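Local atomic coordinates of protein PTHB1 (Homo sapiens, PDB entry 4YD8), a protein that serves as a subunit of the BBSome, a complex required for ciliogenesis and thought to act as a coat sorting specific membrane proteins to primary cilia. Residues N314-Y319 against T328-I333; G347-L352 against S361-D366. All coordinates share one frame; numbering follows the deposited sequence.

Contact 1: residues N314-Y319 against T328-I333; sequences NMLHIY and TQLPHI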
loop_
_atom_site.group_PDB
_atom_site.type_symbol
_atom_site.label_atom_id
_atom_site.label_comp_id
_atom_site.label_asym_id
_atom_site.label_seq_id
_atom_site.Cartn_x
_atom_site.Cartn_y
_atom_site.Cartn_z
ATOM N N ASN A 314 16.308 -11.842 -1.079
ATOM C CA ASN A 314 15.765 -12.073 0.266
ATOM C C ASN A 314 16.241 -11.087 1.339
ATOM O O ASN A 314 15.962 -11.269 2.519
ATOM C CB ASN A 314 16.080 -13.502 0.728
ATOM C CG ASN A 314 15.551 -14.550 -0.231
ATOM O OD1 ASN A 314 14.375 -14.895 -0.193
ATOM N ND2 ASN A 314 16.418 -15.059 -1.097
HETATM N N MSE A 315 16.948 -10.040 0.938
HETATM C CA MSE A 315 17.426 -9.044 1.891
HETATM C C MSE A 315 16.412 -7.922 2.060
HETATM O O MSE A 315 15.741 -7.523 1.103
HETATM C CB MSE A 315 18.770 -8.467 1.445
HETATM C CG MSE A 315 19.894 -9.485 1.353
HETATM SE SE MSE A 315 20.285 -10.347 3.056
HETATM C CE MSE A 315 20.689 -8.777 4.130
ATOM N N LEU A 316 16.295 -7.424 3.284
ATOM C CA LEU A 316 15.460 -6.272 3.555
ATOM C C LEU A 316 16.360 -5.169 4.116
ATOM O O LEU A 316 17.059 -5.389 5.104
ATOM C CB LEU A 316 14.345 -6.639 4.534
ATOM C CG LEU A 316 13.341 -5.548 4.903
ATOM C CD1 LEU A 316 12.531 -5.114 3.668
ATOM C CD2 LEU A 316 12.411 -6.041 6.015
ATOM N N HIS A 317 16.344 -3.995 3.484
ATOM C CA HIS A 317 17.243 -2.898 3.847
ATOM C C HIS A 317 16.489 -1.699 4.382
ATOM O O HIS A 317 15.372 -1.441 3.966
ATOM C CB HIS A 317 18.070 -2.445 2.644
ATOM C CG HIS A 317 18.993 -3.494 2.118
ATOM N ND1 HIS A 317 18.898 -3.991 0.837
ATOM C CD2 HIS A 317 20.019 -4.153 2.702
ATOM C CE1 HIS A 317 19.834 -4.902 0.650
ATOM N NE2 HIS A 317 20.530 -5.019 1.768
ATOM N N ILE A 318 17.110 -0.971 5.302
ATOM C CA ILE A 318 16.589 0.319 5.727
ATOM C C ILE A 318 17.592 1.403 5.416
ATOM O O ILE A 318 18.729 1.324 5.847
ATOM C CB ILE A 318 16.287 0.372 7.229
ATOM C CG1 ILE A 318 15.058 -0.459 7.553
ATOM C CG2 ILE A 318 16.029 1.811 7.658
ATOM C CD1 ILE A 318 14.767 -0.520 9.069
ATOM N N TYR A 319 17.155 2.391 4.643
ATOM C CA TYR A 319 17.943 3.578 4.327
ATOM C C TYR A 319 17.425 4.790 5.084
ATOM O O TYR A 319 16.222 4.992 5.183
ATOM C CB TYR A 319 17.886 3.862 2.811
ATOM C CG TYR A 319 18.496 2.754 2.015
ATOM C CD1 TYR A 319 17.733 1.666 1.598
ATOM C CD2 TYR A 319 19.847 2.774 1.695
ATOM C CE1 TYR A 319 18.305 0.634 0.871
ATOM C CE2 TYR A 319 20.423 1.749 0.974
ATOM C CZ TYR A 319 19.647 0.686 0.561
ATOM O OH TYR A 319 20.222 -0.334 -0.155
ATOM N N THR A 328 18.548 -7.076 7.026
ATOM C CA THR A 328 18.161 -8.389 7.515
ATOM C C THR A 328 17.864 -9.352 6.372
ATOM O O THR A 328 17.366 -8.932 5.326
ATOM C CB THR A 328 16.929 -8.271 8.410
ATOM O OG1 THR A 328 17.234 -7.386 9.484
ATOM C CG2 THR A 328 16.532 -9.607 8.977
ATOM N N GLN A 329 18.143 -10.631 6.594
ATOM C CA GLN A 329 17.774 -11.663 5.652
ATOM C C GLN A 329 16.372 -12.121 5.991
ATOM O O GLN A 329 16.063 -12.382 7.153
ATOM C CB GLN A 329 18.752 -12.838 5.702
ATOM C CG GLN A 329 18.534 -13.881 4.609
ATOM C CD GLN A 329 19.609 -14.959 4.607
ATOM O OE1 GLN A 329 20.447 -15.018 5.509
ATOM N NE2 GLN A 329 19.592 -15.815 3.588
ATOM N N LEU A 330 15.520 -12.190 4.975
ATOM C CA LEU A 330 14.188 -12.745 5.124
ATOM C C LEU A 330 14.189 -14.168 4.578
ATOM O O LEU A 330 14.989 -14.487 3.700
ATOM C CB LEU A 330 13.153 -11.894 4.382
ATOM C CG LEU A 330 13.128 -10.391 4.665
ATOM C CD1 LEU A 330 11.997 -9.729 3.876
ATOM C CD2 LEU A 330 12.990 -10.108 6.149
ATOM N N PRO A 331 13.291 -15.022 5.091
ATOM C CA PRO A 331 13.154 -16.392 4.576
ATOM C C PRO A 331 12.561 -16.429 3.170
ATOM O O PRO A 331 12.710 -17.423 2.458
ATOM C CB PRO A 331 12.215 -17.056 5.588
ATOM C CG PRO A 331 11.478 -15.944 6.227
ATOM C CD PRO A 331 12.426 -14.783 6.259
ATOM N N HIS A 332 11.905 -15.345 2.766
ATOM C CA HIS A 332 11.232 -15.310 1.472
ATOM C C HIS A 332 11.306 -13.920 0.853
ATOM O O HIS A 332 11.414 -12.927 1.566
ATOM C CB HIS A 332 9.768 -15.741 1.626
ATOM C CG HIS A 332 9.605 -17.098 2.243
ATOM N ND1 HIS A 332 9.776 -18.264 1.531
ATOM C CD2 HIS A 332 9.307 -17.469 3.512
ATOM C CE1 HIS A 332 9.586 -19.300 2.332
ATOM N NE2 HIS A 332 9.301 -18.843 3.538
ATOM N N ILE A 333 11.240 -13.853 -0.472
ATOM C CA ILE A 333 11.245 -12.573 -1.169
ATOM C C ILE A 333 9.929 -11.832 -0.954
ATOM O O ILE A 333 8.869 -12.341 -1.284
ATOM C CB ILE A 333 11.472 -12.755 -2.683
ATOM C CG1 ILE A 333 12.840 -13.388 -2.941
ATOM C CG2 ILE A 333 11.348 -11.417 -3.415
ATOM C CD1 ILE A 333 13.078 -13.747 -4.395
#
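Leu316 and Thr328 form an antiparallel hydrogen-bonded pair near the open end of the beta hairpin 315-320/323-329, the outer two strands of a blade in the seven-bladed propeller of BBS9. Leu316 N donates to Thr328 O over 2.8 Å, and Thr328 N answers to Leu316 O over 3.0 Å. The next rung lies just beyond the strand: Leu330 N reaches Asn314 O at 2.7 Å, with 169° at the hydrogen and nearly along the C=O axis. Between these rungs, Met315 and Gln329 make a non-hydrogen-bonded pair, where Met315 CA sends a C-H toward Thr328 O. Met315 is selenomethionine; in the conformer given, its chain bends at chi2 (-61°) and chi3, and it lays SE 3.8 Å from Gln329 CA, with CE 3.5 Å from Thr328 O. On the face that carries Leu316, the loop residue Leu330 lays its isobutyl group obliquely across Leu316, CD1 standing 3.9 Å from Leu316 CB and CD2 near Leu316 CD2. Past Pro331 the chain curls back round Asn314, and the Asn314 and Ile333 side chains cross at about a right angle. Asn314 OD1 lies 3.5 Å from Ile333 CG1; it is also close to Ile333 N, but the angle is too poor for a hydrogen bond. Loop residue His332 stacks its ring on His357, while Thr328 packs against Phe8 and Ala10 of the N-terminal strand. Three nearly straight bonds thus carry the ladder from the strands into the loop, while the Asn314 carboxamide lies against that loop without making a hydrogen bond to it. Apolar packing accumulates on the Leu316 side, and the selenium covers the backbone on the Gln329 side.

Contact 2: residues G347-L352 against S361-D366; sequences GVIVTL and SYLGTD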
loop_
_atom_site.group_PDB
_atom_site.type_symbol
_atom_site.label_atom_id
_atom_site.label_comp_id
_atom_site.label_asym_id
_atom_site.label_seq_id
_atom_site.Cartn_x
_atom_site.Cartn_y
_atom_site.Cartn_z
ATOM N N GLY A 347 5.959 0.238 15.098
ATOM C CA GLY A 347 7.098 -0.111 14.262
ATOM C C GLY A 347 7.288 -1.594 13.991
ATOM O O GLY A 347 8.410 -2.043 13.771
ATOM N N VAL A 348 6.197 -2.355 13.995
ATOM C CA VAL A 348 6.264 -3.763 13.619
ATOM C C VAL A 348 6.294 -3.896 12.097
ATOM O O VAL A 348 5.493 -3.287 11.403
ATOM C CB VAL A 348 5.080 -4.567 14.193
ATOM C CG1 VAL A 348 5.008 -5.960 13.548
ATOM C CG2 VAL A 348 5.189 -4.676 15.722
ATOM N N ILE A 349 7.231 -4.686 11.586
ATOM C CA ILE A 349 7.361 -4.925 10.149
ATOM C C ILE A 349 6.512 -6.114 9.739
ATOM O O ILE A 349 6.581 -7.172 10.367
ATOM C CB ILE A 349 8.822 -5.212 9.737
ATOM C CG1 ILE A 349 9.721 -4.013 10.018
ATOM C CG2 ILE A 349 8.926 -5.581 8.241
ATOM C CD1 ILE A 349 11.177 -4.306 9.685
ATOM N N VAL A 350 5.709 -5.941 8.699
ATOM C CA VAL A 350 4.945 -7.056 8.148
ATOM C C VAL A 350 5.379 -7.271 6.704
ATOM O O VAL A 350 5.354 -6.331 5.910
ATOM C CB VAL A 350 3.430 -6.806 8.191
ATOM C CG1 VAL A 350 2.664 -7.999 7.583
ATOM C CG2 VAL A 350 2.967 -6.507 9.636
ATOM N N THR A 351 5.792 -8.491 6.370
ATOM C CA THR A 351 6.140 -8.819 4.978
ATOM C C THR A 351 5.238 -9.896 4.385
ATOM O O THR A 351 4.810 -10.819 5.083
ATOM C CB THR A 351 7.594 -9.322 4.838
ATOM O OG1 THR A 351 7.781 -10.475 5.676
ATOM C CG2 THR A 351 8.595 -8.236 5.217
ATOM N N LEU A 352 4.986 -9.787 3.082
ATOM C CA LEU A 352 4.218 -10.773 2.339
ATOM C C LEU A 352 4.984 -11.194 1.087
ATOM O O LEU A 352 5.442 -10.338 0.320
ATOM C CB LEU A 352 2.850 -10.203 1.944
ATOM C CG LEU A 352 1.970 -11.092 1.056
ATOM C CD1 LEU A 352 1.503 -12.339 1.811
ATOM C CD2 LEU A 352 0.787 -10.293 0.555
ATOM N N SER A 361 7.742 -9.046 12.200
ATOM C CA SER A 361 9.029 -8.977 12.884
ATOM C C SER A 361 9.248 -7.608 13.516
ATOM O O SER A 361 8.536 -6.642 13.211
ATOM C CB SER A 361 10.168 -9.298 11.915
ATOM O OG SER A 361 10.153 -8.408 10.822
ATOM N N TYR A 362 10.221 -7.544 14.422
ATOM C CA TYR A 362 10.594 -6.302 15.064
ATOM C C TYR A 362 11.839 -5.725 14.397
ATOM O O TYR A 362 12.656 -6.453 13.824
ATOM C CB TYR A 362 10.876 -6.503 16.552
ATOM C CG TYR A 362 9.753 -7.089 17.381
ATOM C CD1 TYR A 362 8.551 -6.405 17.560
ATOM C CD2 TYR A 362 9.922 -8.294 18.046
ATOM C CE1 TYR A 362 7.537 -6.937 18.353
ATOM C CE2 TYR A 362 8.924 -8.826 18.849
ATOM C CZ TYR A 362 7.736 -8.147 18.999
ATOM O OH TYR A 362 6.756 -8.690 19.803
ATOM N N LEU A 363 11.975 -4.413 14.452
ATOM C CA LEU A 363 13.175 -3.780 13.927
ATOM C C LEU A 363 14.423 -4.224 14.697
ATOM O O LEU A 363 14.325 -4.889 15.739
ATOM C CB LEU A 363 12.997 -2.266 13.962
ATOM C CG LEU A 363 11.928 -1.858 12.940
ATOM C CD1 LEU A 363 11.230 -0.589 13.354
ATOM C CD2 LEU A 363 12.563 -1.684 11.581
ATOM N N GLY A 364 15.596 -3.895 14.162
ATOM C CA GLY A 364 16.850 -4.209 14.818
ATOM C C GLY A 364 16.869 -3.650 16.226
ATOM O O GLY A 364 16.190 -2.665 16.529
ATOM N N THR A 365 17.643 -4.284 17.096
ATOM C CA THR A 365 17.702 -3.860 18.479
ATOM C C THR A 365 18.745 -2.761 18.690
ATOM O O THR A 365 19.698 -2.624 17.919
ATOM C CB THR A 365 18.006 -5.047 19.410
ATOM O OG1 THR A 365 19.092 -5.807 18.871
ATOM C CG2 THR A 365 16.792 -5.955 19.521
ATOM N N ASP A 366 18.535 -1.977 19.742
ATOM C CA ASP A 366 19.457 -0.924 20.151
ATOM C C ASP A 366 20.836 -1.505 20.474
ATOM O O ASP A 366 20.977 -2.272 21.428
ATOM C CB ASP A 366 18.883 -0.189 21.367
ATOM C CG ASP A 366 19.601 1.110 21.670
ATOM O OD1 ASP A 366 20.757 1.287 21.228
ATOM O OD2 ASP A 366 19.000 1.957 22.364
HETATM O O HOH W 1 8.450 -9.322 8.762
#
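Ile349 and Ser361 face each other as an antiparallel hydrogen-bonded pair, at the end of hairpin 348-353/357-362 where the chain leaves the last propeller blade. Ile349 N donates to Ser361 O at 2.9 Å, and Ser361 N returns a bond to Ile349 O. Along the Ile349 side chain, CB sits 3.6 Å from Ser361 OG in the conformer given, and CG2 faces the same oxygen more distantly. On the other branch, CG1 stands anti to the carbonyl carbon (chi1 -63°) and meets Leu363, 4.0 Å from CD2. The tip, CD1, closes on that same Leu363 CD2 at 3.5 Å, the two side chains crossing at about a right angle. The other Leu363 methyl, CD1, presses against Gly347 O at 3.2 Å. A water hydrogen-bonds at 2.8 Å to Ser361 OG in the conformer given and donates to Ile349 O, with a weak bond to Thr351 OG1. Val348, pointing the same way as Tyr362, brings CG2 to within 4.2 Å of ring atom CE1. Gly347 and Val348 form a G1 bulge opposite Gly340 of strand 334-342. On that side Ile349 packs on Val337 and Val348 on Leu342; across the hairpin, strand 357-362 is flanked by the N-terminal strand 8-17, whose Trp13 stacks on Tyr362.

Overall arrangement
Contact 1 comes first along the chain and closes before contact 2 opens; their centres lie about 11 Å apart. Each joins two strands of a beta hairpin in adjacent blades, 314-319/328-333 in the penultimate blade and 347-352/361-366 in the last. Apolar side chains meet between them: Ile318 CD1 lies 3.5 Å from Leu363 CD2, Leu330 packs on Thr351, and Leu316 approaches Ile349. Strand 8-17 lies between strands 323-329 and 357-362, parallel to the former and antiparallel to the latter. The N-terminal strand thus completes the last blade alongside strands from the C-terminal end, the closure by which propellers commonly join first and last parts of the ring.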